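Local atomic coordinates of putative GntR-family transcriptional regulator (Bordetella bronchiseptica RB50, PDB entry 3CNV), a protein that probably regulates transcription as a GntR-family DNA-binding protein whose UTRA domain is expected to bind a small effector molecule. Residues V122-R133 / R146-Y157. Residues are numbered along the deposited sequence; the frame is centred on the assembly and turned at random.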
ATOM      1  N   VAL C 122     -21.628 -22.374   6.631  1.00 19.20           N
ATOM      2  CA  VAL C 122     -20.577 -23.333   6.985  1.00 19.24           C
ATOM      3  C   VAL C 122     -20.745 -23.947   8.355  1.00 20.04           C
ATOM      4  O   VAL C 122     -21.542 -23.533   9.146  1.00 21.26           O
ATOM      5  CB  VAL C 122     -19.167 -22.660   6.936  1.00 20.16           C
ATOM      6  CG1 VAL C 122     -18.903 -22.062   5.557  1.00 19.72           C
ATOM      7  CG2 VAL C 122     -19.008 -21.541   8.007  1.00 17.31           C
ATOM      8  N   GLU C 123     -19.915 -24.923   8.638  1.00 20.89           N
ATOM      9  CA  GLU C 123     -19.950 -25.610   9.927  1.00 22.08           C
ATOM     10  C   GLU C 123     -19.141 -24.851  10.962  1.00 21.05           C
ATOM     11  O   GLU C 123     -18.127 -24.261  10.649  1.00 20.33           O
ATOM     12  CB  GLU C 123     -19.408 -27.059   9.794  1.00 22.30           C
ATOM     13  CG  GLU C 123     -17.879 -27.113   9.653  1.00 26.72           C
ATOM     14  CD  GLU C 123     -17.263 -26.787   8.231  1.00 31.75           C
ATOM     15  OE1 GLU C 123     -17.970 -26.272   7.252  1.00 28.27           O
ATOM     16  OE2 GLU C 123     -16.020 -27.082   8.145  1.00 34.23           O
ATOM     17  N   PRO C 124     -19.572 -24.872  12.224  1.00 21.48           N
ATOM     18  CA  PRO C 124     -18.673 -24.203  13.171  1.00 21.77           C
ATOM     19  C   PRO C 124     -17.277 -24.818  13.184  1.00 20.09           C
ATOM     20  O   PRO C 124     -17.090 -26.041  13.029  1.00 19.05           O
ATOM     21  CB  PRO C 124     -19.391 -24.383  14.522  1.00 22.30           C
ATOM     22  CG  PRO C 124     -20.799 -24.706  14.184  1.00 23.13           C
ATOM     23  CD  PRO C 124     -20.753 -25.449  12.884  1.00 22.76           C
ATOM     24  N   GLY C 125     -16.288 -23.978  13.359  1.00 19.00           N
ATOM     25  CA  GLY C 125     -14.897 -24.446  13.314  1.00 17.88           C
ATOM     26  C   GLY C 125     -14.218 -24.184  11.990  1.00 16.79           C
ATOM     27  O   GLY C 125     -12.993 -24.178  11.904  1.00 17.15           O
ATOM     28  N   ARG C 126     -15.022 -23.909  10.964  1.00 16.18           N
ATOM     29  CA  ARG C 126     -14.501 -23.601   9.594  1.00 15.02           C
ATOM     30  C   ARG C 126     -13.535 -22.419   9.626  1.00 14.88           C
ATOM     31  O   ARG C 126     -13.819 -21.383  10.274  1.00 14.15           O
ATOM     32  CB  ARG C 126     -15.654 -23.277   8.654  1.00 15.69           C
ATOM     33  CG  ARG C 126     -15.332 -22.732   7.320  1.00 16.31           C
ATOM     34  CD  ARG C 126     -14.647 -23.730   6.436  1.00 22.33           C
ATOM     35  NE  ARG C 126     -15.629 -24.325   5.585  1.00 29.75           N
ATOM     36  CZ  ARG C 126     -15.684 -24.178   4.277  1.00 31.05           C
ATOM     37  NH1 ARG C 126     -14.752 -23.532   3.609  1.00 32.27           N
ATOM     38  NH2 ARG C 126     -16.656 -24.747   3.640  1.00 30.97           N
ATOM     39  N   PRO C 127     -12.356 -22.567   8.991  1.00 13.42           N
ATOM     40  CA  PRO C 127     -11.470 -21.382   9.065  1.00 13.04           C
ATOM     41  C   PRO C 127     -11.991 -20.204   8.217  1.00 13.08           C
ATOM     42  O   PRO C 127     -12.471 -20.390   7.058  1.00 12.49           O
ATOM     43  CB  PRO C 127     -10.171 -21.895   8.481  1.00 12.80           C
ATOM     44  CG  PRO C 127     -10.180 -23.314   8.665  1.00 13.83           C
ATOM     45  CD  PRO C 127     -11.633 -23.769   8.531  1.00 13.95           C
ATOM     46  N   LEU C 128     -11.946 -19.032   8.853  1.00 12.99           N
ATOM     47  CA  LEU C 128     -12.374 -17.755   8.255  1.00 12.99           C
ATOM     48  C   LEU C 128     -11.221 -16.765   8.425  1.00 12.95           C
ATOM     49  O   LEU C 128     -10.382 -16.881   9.368  1.00 13.12           O
ATOM     50  CB  LEU C 128     -13.621 -17.172   8.952  1.00 11.84           C
ATOM     51  CG  LEU C 128     -14.842 -18.055   9.079  1.00 13.25           C
ATOM     52  CD1 LEU C 128     -15.981 -17.337   9.930  1.00 10.31           C
ATOM     53  CD2 LEU C 128     -15.366 -18.455   7.668  1.00 12.86           C
ATOM     54  N   LEU C 129     -11.164 -15.845   7.492  1.00 12.54           N
ATOM     55  CA  LEU C 129     -10.219 -14.699   7.507  1.00 14.05           C
ATOM     56  C   LEU C 129     -10.911 -13.550   8.249  1.00 15.62           C
ATOM     57  O   LEU C 129     -11.998 -13.108   7.892  1.00 14.92           O
ATOM     58  CB  LEU C 129      -9.808 -14.265   6.138  1.00 11.91           C
ATOM     59  CG  LEU C 129      -8.868 -13.047   6.035  1.00 15.36           C
ATOM     60  CD1 LEU C 129      -7.491 -13.346   6.646  1.00 17.89           C
ATOM     61  CD2 LEU C 129      -8.753 -12.518   4.647  1.00 17.28           C
ATOM     62  N   GLN C 130     -10.323 -13.177   9.371  1.00 14.95           N
ATOM     63  CA  GLN C 130     -10.834 -12.041  10.139  1.00 15.03           C
ATOM     64  C   GLN C 130     -10.001 -10.810   9.796  1.00 15.51           C
ATOM     65  O   GLN C 130      -8.766 -10.806   9.858  1.00 16.30           O
ATOM     66  CB  GLN C 130     -10.882 -12.332  11.635  1.00 14.94           C
ATOM     67  CG  GLN C 130     -11.269 -11.132  12.519  1.00 14.97           C
ATOM     68  CD  GLN C 130     -11.465 -11.523  13.995  1.00 22.97           C
ATOM     69  OE1 GLN C 130     -12.323 -12.325  14.321  1.00 24.20           O
ATOM     70  NE2 GLN C 130     -10.623 -11.021  14.851  1.00 27.15           N
ATOM     71  N   VAL C 131     -10.707  -9.783   9.364  1.00 15.95           N
ATOM     72  CA  VAL C 131     -10.136  -8.479   8.998  1.00 14.23           C
ATOM     73  C   VAL C 131     -10.715  -7.438   9.988  1.00 15.29           C
ATOM     74  O   VAL C 131     -11.876  -7.038   9.924  1.00 14.75           O
ATOM     75  CB  VAL C 131     -10.437  -8.058   7.526  1.00 15.81           C
ATOM     76  CG1 VAL C 131      -9.738  -6.691   7.190  1.00 12.70           C
ATOM     77  CG2 VAL C 131     -10.003  -9.185   6.469  1.00 15.40           C
ATOM     78  N   ASP C 132      -9.891  -7.010  10.930  1.00 15.01           N
ATOM     79  CA  ASP C 132     -10.280  -5.940  11.840  1.00 16.25           C
ATOM     80  C   ASP C 132      -9.751  -4.579  11.343  1.00 15.99           C
ATOM     81  O   ASP C 132      -8.549  -4.371  11.273  1.00 18.64           O
ATOM     82  CB  ASP C 132      -9.727  -6.233  13.262  1.00 17.68           C
ATOM     83  CG  ASP C 132     -10.484  -7.366  13.969  1.00 22.13           C
ATOM     84  OD1 ASP C 132     -11.734  -7.399  13.891  1.00 28.72           O
ATOM     85  OD2 ASP C 132      -9.832  -8.264  14.562  1.00 27.69           O
ATOM     86  N   ARG C 133     -10.650  -3.660  11.033  1.00 13.64           N
ATOM     87  CA  ARG C 133     -10.308  -2.376  10.384  1.00 13.20           C
ATOM     88  C   ARG C 133     -10.695  -1.172  11.254  1.00 12.73           C
ATOM     89  O   ARG C 133     -11.781  -1.133  11.856  1.00 15.37           O
ATOM     90  CB  ARG C 133     -11.072  -2.295   9.060  1.00 11.05           C
ATOM     91  CG  ARG C 133     -10.745  -1.068   8.213  1.00 15.76           C
ATOM     92  CD  ARG C 133     -11.578  -0.924   6.987  1.00 13.72           C
ATOM     93  NE  ARG C 133     -11.470  -2.103   6.149  1.00 19.17           N
ATOM     94  CZ  ARG C 133     -12.362  -2.592   5.305  1.00 15.76           C
ATOM     95  NH1 ARG C 133     -13.523  -2.033   5.137  1.00 16.98           N
ATOM     96  NH2 ARG C 133     -12.052  -3.681   4.633  1.00 19.01           N
ATOM     97  N   ARG C 146     -14.608  -1.660  11.794  1.00 13.95           N
ATOM     98  CA  ARG C 146     -15.304  -2.756  11.136  1.00 15.31           C
ATOM     99  C   ARG C 146     -14.522  -4.062  11.325  1.00 15.56           C
ATOM    100  O   ARG C 146     -13.295  -4.099  11.098  1.00 17.39           O
ATOM    101  CB  ARG C 146     -15.462  -2.425   9.620  1.00 15.00           C
ATOM    102  CG  ARG C 146     -16.212  -3.489   8.818  1.00 16.12           C
ATOM    103  CD  ARG C 146     -16.332  -3.172   7.315  1.00 15.77           C
ATOM    104  NE  ARG C 146     -16.978  -1.898   7.027  1.00 14.97           N
ATOM    105  CZ  ARG C 146     -17.418  -1.498   5.846  1.00 14.64           C
ATOM    106  NH1 ARG C 146     -17.187  -2.225   4.752  1.00 15.64           N
ATOM    107  NH2 ARG C 146     -18.023  -0.314   5.751  1.00 13.91           N
ATOM    108  N   ARG C 147     -15.228  -5.114  11.779  1.00 14.29           N
ATOM    109  CA  ARG C 147     -14.721  -6.421  11.818  1.00 15.18           C
ATOM    110  C   ARG C 147     -15.426  -7.306  10.818  1.00 14.70           C
ATOM    111  O   ARG C 147     -16.660  -7.517  10.869  1.00 12.84           O
ATOM    112  CB  ARG C 147     -14.876  -7.074  13.167  1.00 17.21           C
ATOM    113  CG  ARG C 147     -14.355  -8.521  13.067  1.00 25.25           C
ATOM    114  CD  ARG C 147     -14.545  -9.334  14.360  1.00 32.57           C
ATOM    115  NE  ARG C 147     -15.701  -8.903  15.141  1.00 41.94           N
ATOM    116  CZ  ARG C 147     -16.959  -9.341  14.984  1.00 44.46           C
ATOM    117  NH1 ARG C 147     -17.268 -10.216  14.045  1.00 44.25           N
ATOM    118  NH2 ARG C 147     -17.914  -8.877  15.787  1.00 47.43           N
ATOM    119  N   GLY C 148     -14.618  -7.791   9.873  1.00 13.76           N
ATOM    120  CA  GLY C 148     -15.114  -8.634   8.847  1.00 12.19           C
ATOM    121  C   GLY C 148     -14.678 -10.084   9.045  1.00 13.95           C
ATOM    122  O   GLY C 148     -13.573 -10.388   9.460  1.00 13.21           O
ATOM    123  N   LEU C 149     -15.569 -10.969   8.702  1.00 13.46           N
ATOM    124  CA  LEU C 149     -15.243 -12.379   8.696  1.00 12.80           C
ATOM    125  C   LEU C 149     -15.583 -12.871   7.316  1.00 13.58           C
ATOM    126  O   LEU C 149     -16.738 -12.819   6.904  1.00 12.92           O
ATOM    127  CB  LEU C 149     -16.009 -13.154   9.802  1.00 13.92           C
ATOM    128  CG  LEU C 149     -15.587 -12.957  11.265  1.00 16.44           C
ATOM    129  CD1 LEU C 149     -16.813 -13.384  12.115  1.00 16.43           C
ATOM    130  CD2 LEU C 149     -14.286 -13.772  11.653  1.00 15.06           C
ATOM    131  N   TYR C 150     -14.554 -13.398   6.661  1.00 12.66           N
ATOM    132  CA  TYR C 150     -14.574 -13.750   5.269  1.00 12.78           C
ATOM    133  C   TYR C 150     -14.386 -15.230   5.123  1.00 12.68           C
ATOM    134  O   TYR C 150     -13.481 -15.852   5.684  1.00 10.53           O
ATOM    135  CB  TYR C 150     -13.419 -13.083   4.504  1.00 14.43           C
ATOM    136  CG  TYR C 150     -13.416 -11.571   4.427  1.00 15.42           C
ATOM    137  CD1 TYR C 150     -13.600 -10.773   5.548  1.00 19.61           C
ATOM    138  CD2 TYR C 150     -13.151 -10.940   3.242  1.00 22.81           C
ATOM    139  CE1 TYR C 150     -13.523  -9.361   5.464  1.00 21.73           C
ATOM    140  CE2 TYR C 150     -13.087  -9.514   3.138  1.00 25.06           C
ATOM    141  CZ  TYR C 150     -13.296  -8.743   4.264  1.00 19.33           C
ATOM    142  OH  TYR C 150     -13.209  -7.386   4.136  1.00 19.29           O
ATOM    143  N   LEU C 151     -15.259 -15.795   4.313  1.00 11.78           N
ATOM    144  CA  LEU C 151     -15.122 -17.204   3.895  1.00 12.85           C
ATOM    145  C   LEU C 151     -14.317 -17.160   2.580  1.00 13.91           C
ATOM    146  O   LEU C 151     -14.763 -16.646   1.582  1.00 13.75           O
ATOM    147  CB  LEU C 151     -16.477 -17.830   3.651  1.00 12.82           C
ATOM    148  CG  LEU C 151     -16.457 -19.244   3.103  1.00 12.92           C
ATOM    149  CD1 LEU C 151     -15.869 -20.155   4.237  1.00 12.35           C
ATOM    150  CD2 LEU C 151     -17.859 -19.632   2.661  1.00 14.23           C
ATOM    151  N   THR C 152     -13.090 -17.643   2.645  1.00 14.66           N
ATOM    152  CA  THR C 152     -12.123 -17.518   1.559  1.00 15.07           C
ATOM    153  C   THR C 152     -11.984 -18.793   0.750  1.00 16.63           C
ATOM    154  O   THR C 152     -10.903 -19.148   0.321  1.00 18.60           O
ATOM    155  CB  THR C 152     -10.738 -17.045   2.090  1.00 15.04           C
ATOM    156  OG1 THR C 152     -10.257 -17.954   3.068  1.00 15.28           O
ATOM    157  CG2 THR C 152     -10.852 -15.751   2.710  1.00 14.42           C
ATOM    158  N   ASP C 153     -13.083 -19.477   0.517  1.00 17.42           N
ATOM    159  CA  ASP C 153     -13.007 -20.683  -0.268  1.00 19.41           C
ATOM    160  C   ASP C 153     -13.024 -20.455  -1.808  1.00 18.85           C
ATOM    161  O   ASP C 153     -12.531 -21.274  -2.571  1.00 18.81           O
ATOM    162  CB  ASP C 153     -13.998 -21.786   0.246  1.00 20.85           C
ATOM    163  CG  ASP C 153     -15.482 -21.459   0.035  1.00 25.57           C
ATOM    164  OD1 ASP C 153     -16.335 -22.421   0.031  1.00 29.80           O
ATOM    165  OD2 ASP C 153     -15.803 -20.249  -0.083  1.00 34.89           O
ATOM    166  N   HIS C 154     -13.595 -19.355  -2.255  1.00 17.97           N
ATOM    167  CA  HIS C 154     -13.699 -19.074  -3.694  1.00 17.55           C
ATOM    168  C   HIS C 154     -13.133 -17.708  -3.993  1.00 16.83           C
ATOM    169  O   HIS C 154     -13.108 -17.265  -5.128  1.00 15.01           O
ATOM    170  CB  HIS C 154     -15.153 -19.004  -4.084  1.00 17.96           C
ATOM    171  CG  HIS C 154     -15.863 -20.320  -3.985  1.00 19.52           C
ATOM    172  ND1 HIS C 154     -15.536 -21.402  -4.769  1.00 24.25           N
ATOM    173  CD2 HIS C 154     -16.919 -20.699  -3.235  1.00 20.70           C
ATOM    174  CE1 HIS C 154     -16.353 -22.407  -4.487  1.00 24.03           C
ATOM    175  NE2 HIS C 154     -17.196 -22.001  -3.549  1.00 22.08           N
ATOM    176  N   TYR C 155     -12.691 -17.062  -2.929  1.00 15.26           N
ATOM    177  CA  TYR C 155     -12.221 -15.699  -2.962  1.00 14.61           C
ATOM    178  C   TYR C 155     -10.996 -15.598  -2.001  1.00 14.30           C
ATOM    179  O   TYR C 155     -10.770 -16.431  -1.101  1.00 15.94           O
ATOM    180  CB  TYR C 155     -13.323 -14.727  -2.559  1.00 15.51           C
ATOM    181  CG  TYR C 155     -14.408 -14.455  -3.608  1.00 18.65           C
ATOM    182  CD1 TYR C 155     -14.343 -13.365  -4.389  1.00 21.49           C
ATOM    183  CD2 TYR C 155     -15.473 -15.345  -3.803  1.00 24.81           C
ATOM    184  CE1 TYR C 155     -15.300 -13.130  -5.371  1.00 25.90           C
ATOM    185  CE2 TYR C 155     -16.426 -15.137  -4.801  1.00 26.80           C
ATOM    186  CZ  TYR C 155     -16.332 -13.995  -5.555  1.00 27.28           C
ATOM    187  OH  TYR C 155     -17.236 -13.702  -6.545  1.00 30.03           O
ATOM    188  N   HIS C 156     -10.129 -14.662  -2.316  1.00 13.26           N
ATOM    189  CA  HIS C 156      -8.947 -14.355  -1.509  1.00 13.36           C
ATOM    190  C   HIS C 156      -8.941 -12.853  -1.254  1.00 14.42           C
ATOM    191  O   HIS C 156      -9.640 -12.099  -1.931  1.00 15.58           O
ATOM    192  CB  HIS C 156      -7.624 -14.848  -2.201  1.00 13.77           C
ATOM    193  CG  HIS C 156      -7.385 -14.289  -3.575  1.00 15.62           C
ATOM    194  ND1 HIS C 156      -7.866 -14.913  -4.701  1.00 15.59           N
ATOM    195  CD2 HIS C 156      -6.769 -13.153  -4.006  1.00 15.92           C
ATOM    196  CE1 HIS C 156      -7.562 -14.192  -5.769  1.00 16.91           C
ATOM    197  NE2 HIS C 156      -6.917 -13.111  -5.382  1.00 12.87           N
ATOM    198  N   TYR C 157      -8.106 -12.448  -0.308  1.00 12.65           N
ATOM    199  CA  TYR C 157      -7.794 -11.036  -0.062  1.00 12.56           C
ATOM    200  C   TYR C 157      -6.482 -10.708  -0.799  1.00 12.69           C
ATOM    201  O   TYR C 157      -5.466 -11.244  -0.526  1.00 12.51           O
ATOM    202  CB  TYR C 157      -7.679 -10.830   1.472  1.00 12.27           C
ATOM    203  CG  TYR C 157      -7.248  -9.501   1.980  1.00 12.47           C
ATOM    204  CD1 TYR C 157      -8.105  -8.764   2.755  1.00 15.20           C
ATOM    205  CD2 TYR C 157      -5.995  -9.015   1.752  1.00 15.03           C
ATOM    206  CE1 TYR C 157      -7.783  -7.560   3.256  1.00 11.91           C
ATOM    207  CE2 TYR C 157      -5.617  -7.705   2.261  1.00 14.99           C
ATOM    208  CZ  TYR C 157      -6.532  -7.016   3.039  1.00 14.40           C
ATOM    209  OH  TYR C 157      -6.190  -5.775   3.591  1.00 16.91           O
TER
HETATM  210  O   HOH W   1     -12.067 -19.513   4.704  1.00 21.97           O
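Leu129, Val131 and Arg133 pair with Tyr150, Gly148 and Arg146 through six backbone hydrogen bonds, as part of the antiparallel hairpin of strands 127-137 and 141-150 (157° between the short segments) inside the UTRA sheet. Past the Leu129-Tyr150 pair a water bridges Pro127 O and Thr152 N. On the face bearing Val131 and Tyr150, the edge of the tyrosine ring comes up against Gly148, where a beta-carbon would collide with Tyr150 CE1. Val131 CG2 sits over that ring, 4.1 Å from its centroid, a CH-pi contact. Further along, Leu129 CD2 meets Tyr157 CB at 3.8 Å. At the far end the guanidinium edge of Arg133 comes over a face of that of Arg146, NH1 to NH1 3.7 Å; Glu105 pairs with the former, Glu144 with the latter, which also binds a citrate, probably from the crystallisation liquor. On the opposite face Gln130, its chain extended (chi2 173°), passes its amide obliquely across Arg147, OE1 3.7 Å from CD. Its NE2 donates to Asp132 OD2 on the syn side, a bent bond (133° at the hydrogen) tilted from the carboxylate plane. Arg108 shares that carboxylate, while Arg147 turns to Asp65. The chemistry thus changes along the hairpin, from apolar round Leu129, Val131, Tyr150 and Tyr157 to charged towards Arg133 and Arg146, where the citrate may mark an anion-accepting effector site.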